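Putative fusidic acid resistance protein (Staphylococcus aureus, PDB 2YB5) confers resistance to fusidic acid, probably by binding elongation factor G and clearing drug-stalled complexes from the ribosome. Local coordinates at residues I98-P108 with W123-V134; K81-I89 with I113-L121. One frame throughout, in Å; residues are numbered along the deposited sequence.

In the fold
Contact 1 is internal to the zinc-finger half of the protein, whereas contact 2 joins the chain leaving the N-terminal helices to it; both are partly buried. Contact 1 lies at the outer strand pair of the antiparallel sheet, 121-125 with 130-136, where the loop after helix 92-98 covers aromatic side chains and a water bridges a polar rim that includes exposed residues such as K106. Contact 2, nearer the middle of the chain, has no exposed residue among those that touch; there F87 bonds through its backbone and packs its ring, beside a D86-K116 salt bridge. Their centres lie about 21 Å apart, yet they meet where the V134 carbonyl faces L121 and F87.

Contact 1. Residues I98-P108 with W123-V134; sequences IFRKVKKLKRP and WNDNSSNRKYIV
F99 and Y132 form the apolar centre as an edge-to-face pair, the edge of Y132 turned to the face of F99 with centroids 5.0 Å apart and planes at 71°. Y132 CD1 sits over the middle of the F99 ring, while CG2 of I98 covers the opposite face. Near the plane of the same ring, V134 CG2 meets F99 CE2 at 3.6 Å. From the loop, L105 puts CD1 over a face of Y132, 3.4 Å from CE1; its CG, anti to the backbone N (chi1 180°), carries the branch toward the strands.

W123 is sandwiched between Y132 CB on one face and P108 on the other. P108 CB makes a CH-pi contact, 3.8 Å from the centroid of the five-membered ring. The indole NE1 of W123 donates to K106 O at 2.8 Å and a fairly straight 162°; the oxygen lies near the ring plane, although the donor stands above the carbonyl plane.

Farther out, the aliphatic part of K106 runs past D125, CD lying 3.6 Å from OD1. One water accepts from K106 N and Y132 OH and donates to K104 O and to D125 OD2, thereby tying the loop to both strands. R130 NH1 also donates to Y132 OH at 3.1 Å, which gives the phenol oxygen a second polar partner besides the water; V102 CG1 packs against the same oxygen.

Strands 121-125 and 130-136 form a beta hairpin whose type I turn, D125 to S128, ends in a G1 bulge at N129 and R130, with S128 N and R130 N reaching D125 O from opposite faces. The loop 98-108 thus closes over one side of this hairpin at the margin of the five-stranded antiparallel sheet in the zinc-finger domain.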
loop_
_atom_site.group_PDB
_atom_site.type_symbol
_atom_site.label_atom_id
_atom_site.label_comp_id
_atom_site.label_asym_id
_atom_site.label_seq_id
_atom_site.Cartn_x
_atom_site.Cartn_y
_atom_site.Cartn_z
ATOM N N ILE A 98 -20.141 9.519 1.054
ATOM C CA ILE A 98 -18.784 10.067 1.055
ATOM C C ILE A 98 -18.644 11.128 -0.039
ATOM O O ILE A 98 -18.074 12.195 0.196
ATOM C CB ILE A 98 -17.740 8.953 0.849
ATOM C CG1 ILE A 98 -17.691 8.052 2.082
ATOM C CG2 ILE A 98 -16.346 9.546 0.542
ATOM C CD1 ILE A 98 -16.989 6.714 1.837
ATOM N N PHE A 99 -19.177 10.839 -1.225
ATOM C CA PHE A 99 -19.134 11.783 -2.348
ATOM C C PHE A 99 -20.521 12.392 -2.634
ATOM O O PHE A 99 -20.941 12.499 -3.790
ATOM C CB PHE A 99 -18.553 11.090 -3.579
ATOM C CG PHE A 99 -17.148 10.605 -3.371
ATOM C CD1 PHE A 99 -16.122 11.510 -3.155
ATOM C CD2 PHE A 99 -16.855 9.258 -3.362
ATOM C CE1 PHE A 99 -14.831 11.076 -2.954
ATOM C CE2 PHE A 99 -15.554 8.815 -3.155
ATOM C CZ PHE A 99 -14.545 9.721 -2.956
ATOM N N ARG A 100 -21.187 12.815 -1.555
ATOM C CA ARG A 100 -22.572 13.333 -1.564
ATOM C C ARG A 100 -22.831 14.427 -2.609
ATOM O O ARG A 100 -23.916 14.488 -3.184
ATOM C CB ARG A 100 -22.904 13.876 -0.158
ATOM C CG ARG A 100 -24.255 14.574 0.008
ATOM C CD ARG A 100 -25.405 13.595 0.073
ATOM N NE ARG A 100 -25.371 12.817 1.316
ATOM C CZ ARG A 100 -25.900 13.201 2.478
ATOM N NH1 ARG A 100 -26.536 14.369 2.596
ATOM N NH2 ARG A 100 -25.792 12.404 3.537
ATOM N N LYS A 101 -21.847 15.291 -2.837
ATOM C CA LYS A 101 -22.018 16.407 -3.773
ATOM C C LYS A 101 -21.877 16.009 -5.246
ATOM O O LYS A 101 -22.206 16.806 -6.131
ATOM C CB LYS A 101 -21.025 17.532 -3.456
ATOM C CG LYS A 101 -21.286 18.246 -2.133
ATOM C CD LYS A 101 -20.264 19.348 -1.926
ATOM C CE LYS A 101 -20.417 20.043 -0.581
ATOM N NZ LYS A 101 -19.390 21.129 -0.409
ATOM N N VAL A 102 -21.386 14.798 -5.508
ATOM C CA VAL A 102 -21.196 14.319 -6.871
ATOM C C VAL A 102 -22.494 13.678 -7.348
ATOM O O VAL A 102 -22.922 12.658 -6.813
ATOM C CB VAL A 102 -20.025 13.312 -6.950
ATOM C CG1 VAL A 102 -19.879 12.731 -8.354
ATOM C CG2 VAL A 102 -18.730 13.985 -6.513
ATOM N N LYS A 103 -23.126 14.291 -8.343
ATOM C CA LYS A 103 -24.408 13.803 -8.856
ATOM C C LYS A 103 -24.245 12.527 -9.689
ATOM O O LYS A 103 -25.101 11.639 -9.654
ATOM C CB LYS A 103 -25.099 14.891 -9.685
ATOM N N LYS A 104 -23.145 12.444 -10.437
ATOM C CA LYS A 104 -22.894 11.324 -11.343
ATOM C C LYS A 104 -21.610 10.631 -10.908
ATOM O O LYS A 104 -20.518 11.057 -11.295
ATOM C CB LYS A 104 -22.778 11.847 -12.785
ATOM C CG LYS A 104 -24.124 12.290 -13.381
ATOM C CD LYS A 104 -23.985 13.167 -14.631
ATOM C CE LYS A 104 -25.375 13.535 -15.181
ATOM N NZ LYS A 104 -25.340 14.408 -16.392
ATOM N N LEU A 105 -21.737 9.591 -10.080
ATOM C CA LEU A 105 -20.563 8.936 -9.480
ATOM C C LEU A 105 -20.235 7.613 -10.163
ATOM O O LEU A 105 -20.941 6.622 -9.984
ATOM C CB LEU A 105 -20.767 8.696 -7.972
ATOM C CG LEU A 105 -19.591 8.010 -7.247
ATOM C CD1 LEU A 105 -18.373 8.921 -7.179
ATOM C CD2 LEU A 105 -19.977 7.530 -5.845
ATOM N N LYS A 106 -19.149 7.594 -10.924
ATOM C CA LYS A 106 -18.641 6.339 -11.452
ATOM C C LYS A 106 -18.150 5.469 -10.297
ATOM O O LYS A 106 -17.283 5.879 -9.508
ATOM C CB LYS A 106 -17.498 6.555 -12.437
ATOM C CG LYS A 106 -16.834 5.254 -12.868
ATOM C CD LYS A 106 -16.036 5.390 -14.151
ATOM C CE LYS A 106 -15.687 4.017 -14.722
ATOM N NZ LYS A 106 -15.248 4.103 -16.152
ATOM N N ARG A 107 -18.702 4.266 -10.221
ATOM C CA ARG A 107 -18.305 3.301 -9.212
ATOM C C ARG A 107 -17.098 2.491 -9.702
ATOM O O ARG A 107 -16.910 2.316 -10.910
ATOM C CB ARG A 107 -19.510 2.421 -8.834
ATOM C CG ARG A 107 -20.340 3.048 -7.695
ATOM C CD ARG A 107 -21.832 3.159 -7.950
ATOM N NE ARG A 107 -22.526 1.903 -7.737
ATOM C CZ ARG A 107 -23.822 1.763 -7.434
ATOM N NH1 ARG A 107 -24.635 2.809 -7.271
ATOM N NH2 ARG A 107 -24.317 0.541 -7.285
ATOM N N PRO A 108 -16.247 2.033 -8.772
ATOM C CA PRO A 108 -15.145 1.174 -9.163
ATOM C C PRO A 108 -15.636 -0.233 -9.540
ATOM O O PRO A 108 -16.688 -0.670 -9.078
ATOM C CB PRO A 108 -14.283 1.124 -7.911
ATOM C CG PRO A 108 -15.203 1.337 -6.803
ATOM C CD PRO A 108 -16.324 2.191 -7.310
ATOM N N TRP A 123 -9.525 4.899 -7.990
ATOM C CA TRP A 123 -10.031 4.588 -9.330
ATOM C C TRP A 123 -10.325 5.830 -10.130
ATOM O O TRP A 123 -10.685 6.877 -9.576
ATOM C CB TRP A 123 -11.285 3.707 -9.282
ATOM C CG TRP A 123 -12.586 4.380 -8.834
ATOM C CD1 TRP A 123 -13.629 4.779 -9.636
ATOM C CD2 TRP A 123 -12.996 4.657 -7.487
ATOM N NE1 TRP A 123 -14.650 5.290 -8.868
ATOM C CE2 TRP A 123 -14.288 5.229 -7.548
ATOM C CE3 TRP A 123 -12.393 4.490 -6.234
ATOM C CZ2 TRP A 123 -14.972 5.649 -6.409
ATOM C CZ3 TRP A 123 -13.091 4.884 -5.100
ATOM C CH2 TRP A 123 -14.355 5.468 -5.198
ATOM N N ASN A 124 -10.187 5.692 -11.443
ATOM C CA ASN A 124 -10.269 6.825 -12.339
ATOM C C ASN A 124 -11.611 6.870 -13.064
ATOM O O ASN A 124 -12.184 5.833 -13.421
ATOM C CB ASN A 124 -9.090 6.802 -13.330
ATOM C CG ASN A 124 -7.730 6.909 -12.638
ATOM O OD1 ASN A 124 -7.625 7.383 -11.496
ATOM N ND2 ASN A 124 -6.679 6.457 -13.323
ATOM N N ASP A 125 -12.130 8.083 -13.228
ATOM C CA ASP A 125 -13.231 8.336 -14.146
ATOM C C ASP A 125 -12.678 9.203 -15.282
ATOM O O ASP A 125 -12.674 10.427 -15.193
ATOM C CB ASP A 125 -14.391 9.037 -13.434
ATOM C CG ASP A 125 -15.575 9.305 -14.356
ATOM O OD1 ASP A 125 -15.630 8.712 -15.457
ATOM O OD2 ASP A 125 -16.456 10.109 -13.974
ATOM N N ASN A 126 -12.206 8.536 -16.334
ATOM C CA ASN A 126 -11.627 9.184 -17.510
ATOM C C ASN A 126 -12.560 10.167 -18.235
ATOM O O ASN A 126 -12.083 11.055 -18.938
ATOM C CB ASN A 126 -11.151 8.124 -18.524
ATOM C CG ASN A 126 -10.077 7.178 -17.959
ATOM O OD1 ASN A 126 -9.747 6.167 -18.580
ATOM N ND2 ASN A 126 -9.533 7.508 -16.790
ATOM N N SER A 127 -13.876 10.008 -18.082
ATOM C CA SER A 127 -14.826 10.916 -18.753
ATOM C C SER A 127 -14.845 12.328 -18.140
ATOM O O SER A 127 -15.248 13.283 -18.801
ATOM C CB SER A 127 -16.239 10.307 -18.810
ATOM O OG SER A 127 -16.716 9.919 -17.534
ATOM N N SER A 128 -14.391 12.456 -16.891
ATOM C CA SER A 128 -14.262 13.755 -16.217
ATOM C C SER A 128 -12.824 14.008 -15.757
ATOM O O SER A 128 -12.552 14.951 -15.002
ATOM C CB SER A 128 -15.241 13.850 -15.035
ATOM O OG SER A 128 -15.543 12.573 -14.494
ATOM N N ASN A 129 -11.904 13.173 -16.243
ATOM C CA ASN A 129 -10.499 13.244 -15.880
ATOM C C ASN A 129 -10.296 13.345 -14.367
ATOM O O ASN A 129 -9.590 14.204 -13.860
ATOM C CB ASN A 129 -9.838 14.382 -16.646
ATOM C CG ASN A 129 -9.694 14.059 -18.121
ATOM O OD1 ASN A 129 -8.881 13.210 -18.497
ATOM N ND2 ASN A 129 -10.506 14.698 -18.961
ATOM N N ARG A 130 -10.925 12.425 -13.660
ATOM C CA ARG A 130 -10.979 12.461 -12.212
ATOM C C ARG A 130 -10.378 11.181 -11.635
ATOM O O ARG A 130 -10.405 10.134 -12.281
ATOM C CB ARG A 130 -12.443 12.602 -11.795
ATOM C CG ARG A 130 -12.678 12.872 -10.319
ATOM C CD ARG A 130 -14.156 13.179 -10.067
ATOM N NE ARG A 130 -14.538 14.502 -10.558
ATOM C CZ ARG A 130 -15.741 15.054 -10.403
ATOM N NH1 ARG A 130 -16.710 14.414 -9.757
ATOM N NH2 ARG A 130 -15.972 16.262 -10.888
ATOM N N LYS A 131 -9.808 11.282 -10.436
ATOM C CA LYS A 131 -9.510 10.110 -9.617
ATOM C C LYS A 131 -10.225 10.280 -8.289
ATOM O O LYS A 131 -10.246 11.375 -7.721
ATOM C CB LYS A 131 -7.995 9.906 -9.380
ATOM C CG LYS A 131 -7.652 8.695 -8.487
ATOM C CD LYS A 131 -6.196 8.633 -8.058
ATOM C CE LYS A 131 -5.214 8.310 -9.190
ATOM N NZ LYS A 131 -5.448 6.944 -9.746
ATOM N N TYR A 132 -10.813 9.182 -7.825
ATOM C CA TYR A 132 -11.434 9.084 -6.521
ATOM C C TYR A 132 -10.550 8.211 -5.644
ATOM O O TYR A 132 -10.006 7.211 -6.123
ATOM C CB TYR A 132 -12.792 8.396 -6.651
ATOM C CG TYR A 132 -13.829 9.190 -7.376
ATOM C CD1 TYR A 132 -14.628 10.089 -6.693
ATOM C CD2 TYR A 132 -14.038 9.026 -8.738
ATOM C CE1 TYR A 132 -15.590 10.806 -7.333
ATOM C CE2 TYR A 132 -15.009 9.748 -9.395
ATOM C CZ TYR A 132 -15.780 10.641 -8.684
ATOM O OH TYR A 132 -16.758 11.374 -9.304
ATOM N N ILE A 133 -10.417 8.578 -4.370
ATOM C CA ILE A 133 -9.617 7.818 -3.417
ATOM C C ILE A 133 -10.418 7.613 -2.138
ATOM O O ILE A 133 -10.860 8.574 -1.551
ATOM C CB ILE A 133 -8.280 8.532 -3.103
ATOM C CG1 ILE A 133 -7.318 8.397 -4.290
ATOM C CG2 ILE A 133 -7.643 7.979 -1.819
ATOM C CD1 ILE A 133 -6.233 9.505 -4.367
ATOM N N VAL A 134 -10.614 6.361 -1.736
ATOM C CA VAL A 134 -11.336 6.020 -0.517
ATOM C C VAL A 134 -10.411 5.195 0.385
ATOM O O VAL A 134 -9.638 4.360 -0.094
ATOM C CB VAL A 134 -12.652 5.247 -0.828
ATOM C CG1 VAL A 134 -13.307 4.697 0.441
ATOM C CG2 VAL A 134 -13.637 6.162 -1.591
HETATM O O HOH W 1 -17.974 10.092 -11.571
#

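Contact 2. Residues K81-I89 with I113-L121; sequences KVYIQDFEI and IDTKEISYL
F87 N donates to T115 O over 2.9 Å, almost straight at 176°, where the irregular segment 81-89 passes the type I turn from D114 to E117. An Asx turn, K116 N to D114 OD1, braces that turn from within.

The side chain of D86 grips the turn with both oxygens. OD2 takes the hydroxyl of T115 at 2.6 Å through its anti lone pair, and OD1 meets K116 NZ at 3.1 Å in a salt bridge, on the syn side and out of the carboxylate plane. With T115 OG1 between its own backbone N and carbonyl carbon (chi1 54°), the hydroxyl faces D86. The lysine crosses the aspartate at a slant, CG passing close to D86 OD2, before bending at its last torsion (chi4 -69°) to bring the ammonium to OD1. Two partners on one carboxylate restrict its rotation, and the lysine charge would probably favour its ionised form.

F87 lies at the centre of the apolar packing. I118 CD1 lies over one face in a CH-pi contact, 4.2 Å from the ring centroid, and S119 O approaches CE1 at the ring edge, 3.4 Å away. L121 CB touches CE2 and CZ, its side chain crossing that of F87 at about a right angle. Beyond it, I89 CD1 meets I113 CD1 tip to tip at 3.8 Å, while I89 CG2 packs on L121 CD2.

S119 and Y120 give their backbone N-H groups to N198 OD1 of helix 194-200, and Y120 touches C197, a ligand of the zinc ion. The contact is therefore an interdomain junction: the connector leaving the N-terminal helical region, which belongs to the elongation factor G-binding family, is held against the loop that leads into strand 121-125 of the treble-clef zinc-finger region.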
loop_
_atom_site.group_PDB
_atom_site.type_symbol
_atom_site.label_atom_id
_atom_site.label_comp_id
_atom_site.label_asym_id
_atom_site.label_seq_id
_atom_site.Cartn_x
_atom_site.Cartn_y
_atom_site.Cartn_z
ATOM N N LYS A 81 -0.273 -14.525 3.284
ATOM C CA LYS A 81 -1.408 -13.725 2.788
ATOM C C LYS A 81 -2.698 -14.003 3.548
ATOM O O LYS A 81 -3.600 -13.158 3.581
ATOM C CB LYS A 81 -1.626 -13.919 1.280
ATOM C CG LYS A 81 -0.599 -13.171 0.430
ATOM C CD LYS A 81 -0.905 -13.241 -1.060
ATOM C CE LYS A 81 0.194 -12.556 -1.862
ATOM N NZ LYS A 81 -0.070 -12.529 -3.327
ATOM N N VAL A 82 -2.769 -15.183 4.157
ATOM C CA VAL A 82 -3.917 -15.596 4.964
ATOM C C VAL A 82 -4.104 -14.704 6.195
ATOM O O VAL A 82 -5.224 -14.528 6.664
ATOM C CB VAL A 82 -3.781 -17.077 5.419
ATOM C CG1 VAL A 82 -3.644 -18.005 4.210
ATOM C CG2 VAL A 82 -2.603 -17.255 6.367
ATOM N N TYR A 83 -3.011 -14.130 6.702
ATOM C CA TYR A 83 -3.076 -13.255 7.878
ATOM C C TYR A 83 -3.369 -11.784 7.539
ATOM O O TYR A 83 -3.366 -10.946 8.437
ATOM C CB TYR A 83 -1.772 -13.345 8.698
ATOM C CG TYR A 83 -1.432 -14.723 9.255
ATOM C CD1 TYR A 83 -2.427 -15.622 9.638
ATOM C CD2 TYR A 83 -0.104 -15.112 9.429
ATOM C CE1 TYR A 83 -2.107 -16.876 10.154
ATOM C CE2 TYR A 83 0.224 -16.366 9.949
ATOM C CZ TYR A 83 -0.784 -17.241 10.309
ATOM O OH TYR A 83 -0.471 -18.483 10.823
ATOM N N ILE A 84 -3.613 -11.466 6.265
ATOM C CA ILE A 84 -3.864 -10.079 5.848
ATOM C C ILE A 84 -5.321 -9.677 6.072
ATOM O O ILE A 84 -6.236 -10.324 5.555
ATOM C CB ILE A 84 -3.560 -9.855 4.346
ATOM C CG1 ILE A 84 -2.102 -10.178 4.018
ATOM C CG2 ILE A 84 -3.881 -8.421 3.946
ATOM C CD1 ILE A 84 -1.770 -10.080 2.528
ATOM N N GLN A 85 -5.518 -8.589 6.815
ATOM C CA GLN A 85 -6.837 -7.962 6.977
ATOM C C GLN A 85 -7.290 -7.311 5.670
ATOM O O GLN A 85 -6.707 -6.308 5.236
ATOM C CB GLN A 85 -6.768 -6.902 8.085
ATOM C CG GLN A 85 -8.055 -6.138 8.350
ATOM C CD GLN A 85 -9.105 -6.966 9.056
ATOM O OE1 GLN A 85 -10.246 -7.042 8.602
ATOM N NE2 GLN A 85 -8.734 -7.589 10.174
ATOM N N ASP A 86 -8.326 -7.867 5.049
ATOM C CA ASP A 86 -8.843 -7.336 3.782
ATOM C C ASP A 86 -9.345 -5.904 3.906
ATOM O O ASP A 86 -9.846 -5.479 4.947
ATOM C CB ASP A 86 -10.000 -8.189 3.247
ATOM C CG ASP A 86 -9.553 -9.543 2.783
ATOM O OD1 ASP A 86 -9.327 -10.413 3.644
ATOM O OD2 ASP A 86 -9.450 -9.740 1.556
ATOM N N PHE A 87 -9.195 -5.168 2.813
ATOM C CA PHE A 87 -9.766 -3.839 2.685
ATOM C C PHE A 87 -11.277 -3.996 2.543
ATOM O O PHE A 87 -11.736 -4.753 1.697
ATOM C CB PHE A 87 -9.187 -3.162 1.447
ATOM C CG PHE A 87 -9.632 -1.750 1.258
ATOM C CD1 PHE A 87 -8.916 -0.711 1.819
ATOM C CD2 PHE A 87 -10.768 -1.457 0.512
ATOM C CE1 PHE A 87 -9.306 0.606 1.637
ATOM C CE2 PHE A 87 -11.175 -0.154 0.333
ATOM C CZ PHE A 87 -10.439 0.885 0.897
ATOM N N GLU A 88 -12.031 -3.299 3.388
ATOM C CA GLU A 88 -13.493 -3.241 3.274
ATOM C C GLU A 88 -13.879 -2.108 2.333
ATOM O O GLU A 88 -13.445 -0.961 2.507
ATOM C CB GLU A 88 -14.142 -3.046 4.644
ATOM C CG GLU A 88 -13.804 -4.184 5.609
ATOM C CD GLU A 88 -14.465 -4.048 6.965
ATOM O OE1 GLU A 88 -15.148 -3.025 7.213
ATOM O OE2 GLU A 88 -14.296 -4.973 7.788
ATOM N N ILE A 89 -14.644 -2.450 1.309
ATOM C CA ILE A 89 -15.066 -1.494 0.322
ATOM C C ILE A 89 -16.464 -1.033 0.728
ATOM O O ILE A 89 -17.337 -1.866 0.961
ATOM C CB ILE A 89 -15.136 -2.111 -1.088
ATOM C CG1 ILE A 89 -13.792 -2.729 -1.484
ATOM C CG2 ILE A 89 -15.542 -1.052 -2.087
ATOM C CD1 ILE A 89 -13.726 -3.153 -2.956
ATOM N N ILE A 113 -10.504 -5.689 -8.396
ATOM C CA ILE A 113 -9.967 -5.433 -7.058
ATOM C C ILE A 113 -9.720 -6.693 -6.230
ATOM O O ILE A 113 -10.651 -7.433 -5.910
ATOM C CB ILE A 113 -10.878 -4.496 -6.250
ATOM C CG1 ILE A 113 -11.244 -3.255 -7.071
ATOM C CG2 ILE A 113 -10.181 -4.077 -4.967
ATOM C CD1 ILE A 113 -12.221 -2.325 -6.385
ATOM N N ASP A 114 -8.451 -6.904 -5.881
ATOM C CA ASP A 114 -8.052 -7.874 -4.866
ATOM C C ASP A 114 -7.922 -7.138 -3.534
ATOM O O ASP A 114 -7.094 -6.246 -3.399
ATOM C CB ASP A 114 -6.720 -8.508 -5.250
ATOM C CG ASP A 114 -6.384 -9.708 -4.405
ATOM O OD1 ASP A 114 -6.657 -9.691 -3.186
ATOM O OD2 ASP A 114 -5.838 -10.679 -4.966
ATOM N N THR A 115 -8.726 -7.519 -2.547
ATOM C CA THR A 115 -8.836 -6.724 -1.322
ATOM C C THR A 115 -7.689 -6.941 -0.327
ATOM O O THR A 115 -7.570 -6.196 0.640
ATOM C CB THR A 115 -10.218 -6.901 -0.629
ATOM O OG1 THR A 115 -10.483 -8.288 -0.394
ATOM C CG2 THR A 115 -11.317 -6.308 -1.493
ATOM N N LYS A 116 -6.834 -7.932 -0.582
ATOM C CA LYS A 116 -5.616 -8.116 0.208
ATOM C C LYS A 116 -4.419 -7.362 -0.407
ATOM O O LYS A 116 -3.286 -7.536 0.035
ATOM C CB LYS A 116 -5.283 -9.608 0.335
ATOM C CG LYS A 116 -6.362 -10.432 1.034
ATOM C CD LYS A 116 -6.035 -11.916 0.984
ATOM C CE LYS A 116 -7.114 -12.755 1.626
ATOM N NZ LYS A 116 -7.182 -12.574 3.103
ATOM N N GLU A 117 -4.680 -6.555 -1.435
ATOM C CA GLU A 117 -3.626 -5.838 -2.150
ATOM C C GLU A 117 -3.780 -4.334 -2.128
ATOM O O GLU A 117 -2.967 -3.622 -2.741
ATOM C CB GLU A 117 -3.577 -6.288 -3.608
ATOM C CG GLU A 117 -3.348 -7.765 -3.806
ATOM C CD GLU A 117 -3.022 -8.075 -5.248
ATOM O OE1 GLU A 117 -3.761 -7.584 -6.132
ATOM O OE2 GLU A 117 -2.026 -8.788 -5.497
ATOM N N ILE A 118 -4.782 -3.827 -1.422
ATOM C CA ILE A 118 -4.963 -2.382 -1.341
ATOM C C ILE A 118 -5.106 -1.882 0.086
ATOM O O ILE A 118 -5.803 -2.479 0.910
ATOM C CB ILE A 118 -6.138 -1.878 -2.211
ATOM C CG1 ILE A 118 -7.408 -2.682 -1.981
ATOM C CG2 ILE A 118 -5.767 -1.890 -3.695
ATOM C CD1 ILE A 118 -8.637 -1.977 -2.566
ATOM N N SER A 119 -4.388 -0.799 0.363
ATOM C CA SER A 119 -4.531 -0.036 1.584
ATOM C C SER A 119 -5.507 1.105 1.337
ATOM O O SER A 119 -6.132 1.612 2.260
ATOM C CB SER A 119 -3.184 0.527 2.011
ATOM O OG SER A 119 -2.314 -0.525 2.389
ATOM N N TYR A 120 -5.607 1.535 0.090
ATOM C CA TYR A 120 -6.630 2.496 -0.281
ATOM C C TYR A 120 -7.202 2.180 -1.658
ATOM O O TYR A 120 -6.517 1.616 -2.513
ATOM C CB TYR A 120 -6.065 3.918 -0.237
ATOM C CG TYR A 120 -5.164 4.314 -1.369
ATOM C CD1 TYR A 120 -5.682 4.833 -2.547
ATOM C CD2 TYR A 120 -3.770 4.225 -1.239
ATOM C CE1 TYR A 120 -4.836 5.221 -3.591
ATOM C CE2 TYR A 120 -2.938 4.595 -2.259
ATOM C CZ TYR A 120 -3.469 5.110 -3.430
ATOM O OH TYR A 120 -2.625 5.499 -4.442
ATOM N N LEU A 121 -8.446 2.568 -1.869
ATOM C CA LEU A 121 -9.124 2.305 -3.134
ATOM C C LEU A 121 -9.090 3.540 -4.022
ATOM O O LEU A 121 -9.764 4.546 -3.732
ATOM C CB LEU A 121 -10.570 1.881 -2.880
ATOM C CG LEU A 121 -11.358 1.493 -4.129
ATOM C CD1 LEU A 121 -10.590 0.445 -4.949
ATOM C CD2 LEU A 121 -12.729 0.990 -3.710
#